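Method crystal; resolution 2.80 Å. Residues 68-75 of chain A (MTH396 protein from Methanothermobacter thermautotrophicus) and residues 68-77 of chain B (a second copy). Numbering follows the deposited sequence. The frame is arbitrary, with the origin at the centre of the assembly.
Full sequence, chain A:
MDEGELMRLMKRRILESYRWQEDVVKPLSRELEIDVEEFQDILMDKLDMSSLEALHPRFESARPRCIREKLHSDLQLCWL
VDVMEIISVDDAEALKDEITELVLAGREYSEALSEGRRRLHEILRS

Chain A, residues 68-75: REKLHSDL
Chain B (68-77) REKLHSDLQL

Two copies of the same helix, residues 68–74 in each chain, pack across one another with their N-to-C directions 133° apart and their axes 9.2 Å apart at closest approach. The register is reciprocal: CA of Lys A70 lies 5.5 Å from CA of Ser B73, and CA of Ser A73 lies 5.5 Å from CA of Lys B70. Both segments keep helical phi/psi, with i-to-i+4 bonds such as Ser A73 N to Glu A69 O (3.0 Å), until Leu A75 and Leu B75 leave the helical region.

Lys A70, Ser A73 and Ser B73 cover the most surface. Each serine points toward the partner in the t rotamer, and its small side chain lets the backbones come close: Ser B73 OG lies 3.3 Å from Lys A70 CA, and Ser A73 OG lies 3.5 Å from Lys B70 CA. The two serines also meet, Ser A73 CB to Ser B73 OG being 3.7 Å.

Lys A70 leaves its helix sideways, but its extended chain (t, t, t, then p) carries the amine across to the partner. Lys A70 CG packs 3.7 Å from Ser B73 OG, and Lys A70 NZ donates a hydrogen bond of 3.0 Å to Gln B76 OE1, the one hydrogen bond between the stretches. Gln B76, at phi/psi 46/33, starts away from chain A, yet chi1 and chi2, both m, bring its amide back.

Lys B70 (t, then chi2 129°, t, p) has no such bond; Lys B70 NZ stays 4.2 Å from Asp A74 OD2, beyond a salt bridge. Asp A74 OD2 also lies 3.9 Å from Asp B74 OD1, an unfavourable proximity of like charges. Glu A69 OE2 approaches the ring edge of His B72, 3.7 Å from CD2. Leu A71 and Leu B71 point away, buried outside this contact, which covers 378 Å² in all.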

# COMPACT_ATOMS: atom_id res chain seq x y z
N ARG A 68 -6.97 5.43 1.98
CA ARG A 68 -6.25 5.66 3.23
C ARG A 68 -5.23 4.56 3.35
O ARG A 68 -4.06 4.83 3.61
CB ARG A 68 -7.19 5.60 4.42
CG ARG A 68 -8.37 6.52 4.27
CD ARG A 68 -8.99 6.80 5.59
NE ARG A 68 -8.00 7.29 6.54
CZ ARG A 68 -8.26 8.28 7.40
NH1 ARG A 68 -9.46 8.85 7.40
NH2 ARG A 68 -7.33 8.69 8.26
N GLU A 69 -5.68 3.33 3.14
CA GLU A 69 -4.78 2.19 3.22
C GLU A 69 -3.54 2.43 2.36
O GLU A 69 -2.40 2.33 2.85
CB GLU A 69 -5.47 0.92 2.74
CG GLU A 69 -6.42 0.30 3.73
CD GLU A 69 -6.81 -1.11 3.33
OE1 GLU A 69 -7.78 -1.65 3.91
OE2 GLU A 69 -6.13 -1.69 2.45
N LYS A 70 -3.77 2.74 1.08
CA LYS A 70 -2.68 3.00 0.14
C LYS A 70 -1.77 4.09 0.72
O LYS A 70 -0.55 3.92 0.78
CB LYS A 70 -3.26 3.43 -1.23
CG LYS A 70 -2.40 3.03 -2.45
CD LYS A 70 -3.15 3.20 -3.79
CE LYS A 70 -2.21 3.16 -5.05
NZ LYS A 70 -1.62 1.81 -5.41
N LEU A 71 -2.37 5.18 1.18
CA LEU A 71 -1.60 6.28 1.76
C LEU A 71 -0.75 5.82 2.93
O LEU A 71 0.46 6.03 2.96
CB LEU A 71 -2.54 7.40 2.22
CG LEU A 71 -3.29 8.04 1.06
CD1 LEU A 71 -4.33 9.02 1.56
CD2 LEU A 71 -2.27 8.71 0.14
N HIS A 72 -1.40 5.18 3.89
CA HIS A 72 -0.70 4.70 5.07
C HIS A 72 0.55 3.97 4.65
O HIS A 72 1.64 4.20 5.19
CB HIS A 72 -1.60 3.76 5.86
CG HIS A 72 -1.13 3.52 7.25
ND1 HIS A 72 -1.24 4.47 8.25
CD2 HIS A 72 -0.47 2.48 7.80
CE1 HIS A 72 -0.68 4.02 9.35
NE2 HIS A 72 -0.20 2.81 9.11
N SER A 73 0.38 3.08 3.67
CA SER A 73 1.47 2.27 3.15
C SER A 73 2.52 3.11 2.46
O SER A 73 3.67 3.17 2.90
CB SER A 73 0.97 1.23 2.17
OG SER A 73 2.09 0.61 1.55
N ASP A 74 2.13 3.75 1.38
CA ASP A 74 3.05 4.58 0.62
C ASP A 74 3.81 5.59 1.46
O ASP A 74 4.96 5.92 1.14
CB ASP A 74 2.28 5.31 -0.47
CG ASP A 74 1.72 4.36 -1.48
OD1 ASP A 74 1.00 4.83 -2.39
OD2 ASP A 74 2.00 3.14 -1.38
N LEU A 75 3.18 6.08 2.53
CA LEU A 75 3.82 7.05 3.41
C LEU A 75 4.58 6.41 4.56
O LEU A 75 4.78 7.02 5.60
CB LEU A 75 2.78 8.02 3.96
CG LEU A 75 2.11 8.93 2.93
CD1 LEU A 75 1.24 9.96 3.65
CD2 LEU A 75 3.16 9.64 2.09
N ARG B 68 3.91 -7.12 4.22
CA ARG B 68 2.67 -7.68 3.73
C ARG B 68 1.76 -6.50 3.44
O ARG B 68 1.17 -6.42 2.35
CB ARG B 68 2.02 -8.59 4.75
CG ARG B 68 2.68 -9.94 4.83
CD ARG B 68 2.04 -10.87 5.90
NE ARG B 68 1.19 -11.95 5.35
CZ ARG B 68 -0.12 -11.84 5.13
NH1 ARG B 68 -0.77 -10.72 5.41
NH2 ARG B 68 -0.79 -12.87 4.62
N GLU B 69 1.68 -5.58 4.40
CA GLU B 69 0.81 -4.42 4.23
C GLU B 69 1.10 -3.68 2.94
O GLU B 69 0.17 -3.36 2.18
CB GLU B 69 0.94 -3.48 5.43
CG GLU B 69 0.35 -4.10 6.68
CD GLU B 69 0.22 -3.14 7.86
OE1 GLU B 69 -0.35 -3.56 8.90
OE2 GLU B 69 0.70 -1.98 7.76
N LYS B 70 2.38 -3.45 2.69
CA LYS B 70 2.82 -2.77 1.47
C LYS B 70 2.37 -3.60 0.26
O LYS B 70 1.84 -3.06 -0.71
CB LYS B 70 4.34 -2.63 1.49
CG LYS B 70 4.85 -1.57 0.54
CD LYS B 70 5.78 -0.62 1.27
CE LYS B 70 6.50 0.32 0.31
NZ LYS B 70 5.56 1.25 -0.37
N LEU B 71 2.57 -4.90 0.34
CA LEU B 71 2.16 -5.78 -0.75
C LEU B 71 0.66 -5.68 -0.98
O LEU B 71 0.22 -5.37 -2.08
CB LEU B 71 2.54 -7.23 -0.43
CG LEU B 71 4.03 -7.54 -0.57
CD1 LEU B 71 4.35 -8.92 0.00
CD2 LEU B 71 4.40 -7.44 -2.04
N HIS B 72 -0.12 -5.95 0.06
CA HIS B 72 -1.57 -5.88 -0.04
C HIS B 72 -1.96 -4.66 -0.87
O HIS B 72 -2.73 -4.72 -1.84
CB HIS B 72 -2.19 -5.77 1.36
CG HIS B 72 -3.69 -5.85 1.38
ND1 HIS B 72 -4.38 -7.01 1.06
CD2 HIS B 72 -4.63 -4.92 1.64
CE1 HIS B 72 -5.67 -6.78 1.13
NE2 HIS B 72 -5.86 -5.52 1.48
N SER B 73 -1.38 -3.54 -0.45
CA SER B 73 -1.61 -2.25 -1.05
C SER B 73 -1.19 -2.27 -2.50
O SER B 73 -2.03 -2.28 -3.40
CB SER B 73 -0.81 -1.21 -0.30
OG SER B 73 -1.38 0.05 -0.46
N ASP B 74 0.11 -2.27 -2.72
CA ASP B 74 0.66 -2.27 -4.08
C ASP B 74 -0.01 -3.24 -5.05
O ASP B 74 -0.10 -2.98 -6.26
CB ASP B 74 2.17 -2.52 -4.03
CG ASP B 74 2.92 -1.39 -3.31
OD1 ASP B 74 2.32 -0.30 -3.12
OD2 ASP B 74 4.11 -1.59 -2.94
N LEU B 75 -0.50 -4.36 -4.53
CA LEU B 75 -1.15 -5.36 -5.36
C LEU B 75 -2.65 -5.13 -5.52
O LEU B 75 -3.40 -6.06 -5.88
CB LEU B 75 -0.91 -6.77 -4.81
CG LEU B 75 0.53 -7.28 -4.88
CD1 LEU B 75 0.57 -8.67 -4.24
CD2 LEU B 75 1.03 -7.32 -6.32
N GLN B 76 -3.07 -3.89 -5.27
CA GLN B 76 -4.48 -3.49 -5.41
C GLN B 76 -5.40 -4.51 -4.76
O GLN B 76 -6.53 -4.72 -5.24
CB GLN B 76 -4.85 -3.37 -6.90
CG GLN B 76 -3.96 -2.45 -7.71
CD GLN B 76 -3.76 -1.12 -7.03
OE1 GLN B 76 -2.63 -0.75 -6.70
NE2 GLN B 76 -4.85 -0.38 -6.82
N LEU B 77 -4.94 -5.13 -3.68
CA LEU B 77 -5.76 -6.14 -3.05
C LEU B 77 -6.95 -5.63 -2.25
O LEU B 77 -7.79 -6.43 -1.81
CB LEU B 77 -4.88 -7.06 -2.19
CG LEU B 77 -3.80 -7.81 -2.99
CD1 LEU B 77 -3.18 -8.85 -2.09
CD2 LEU B 77 -4.41 -8.48 -4.22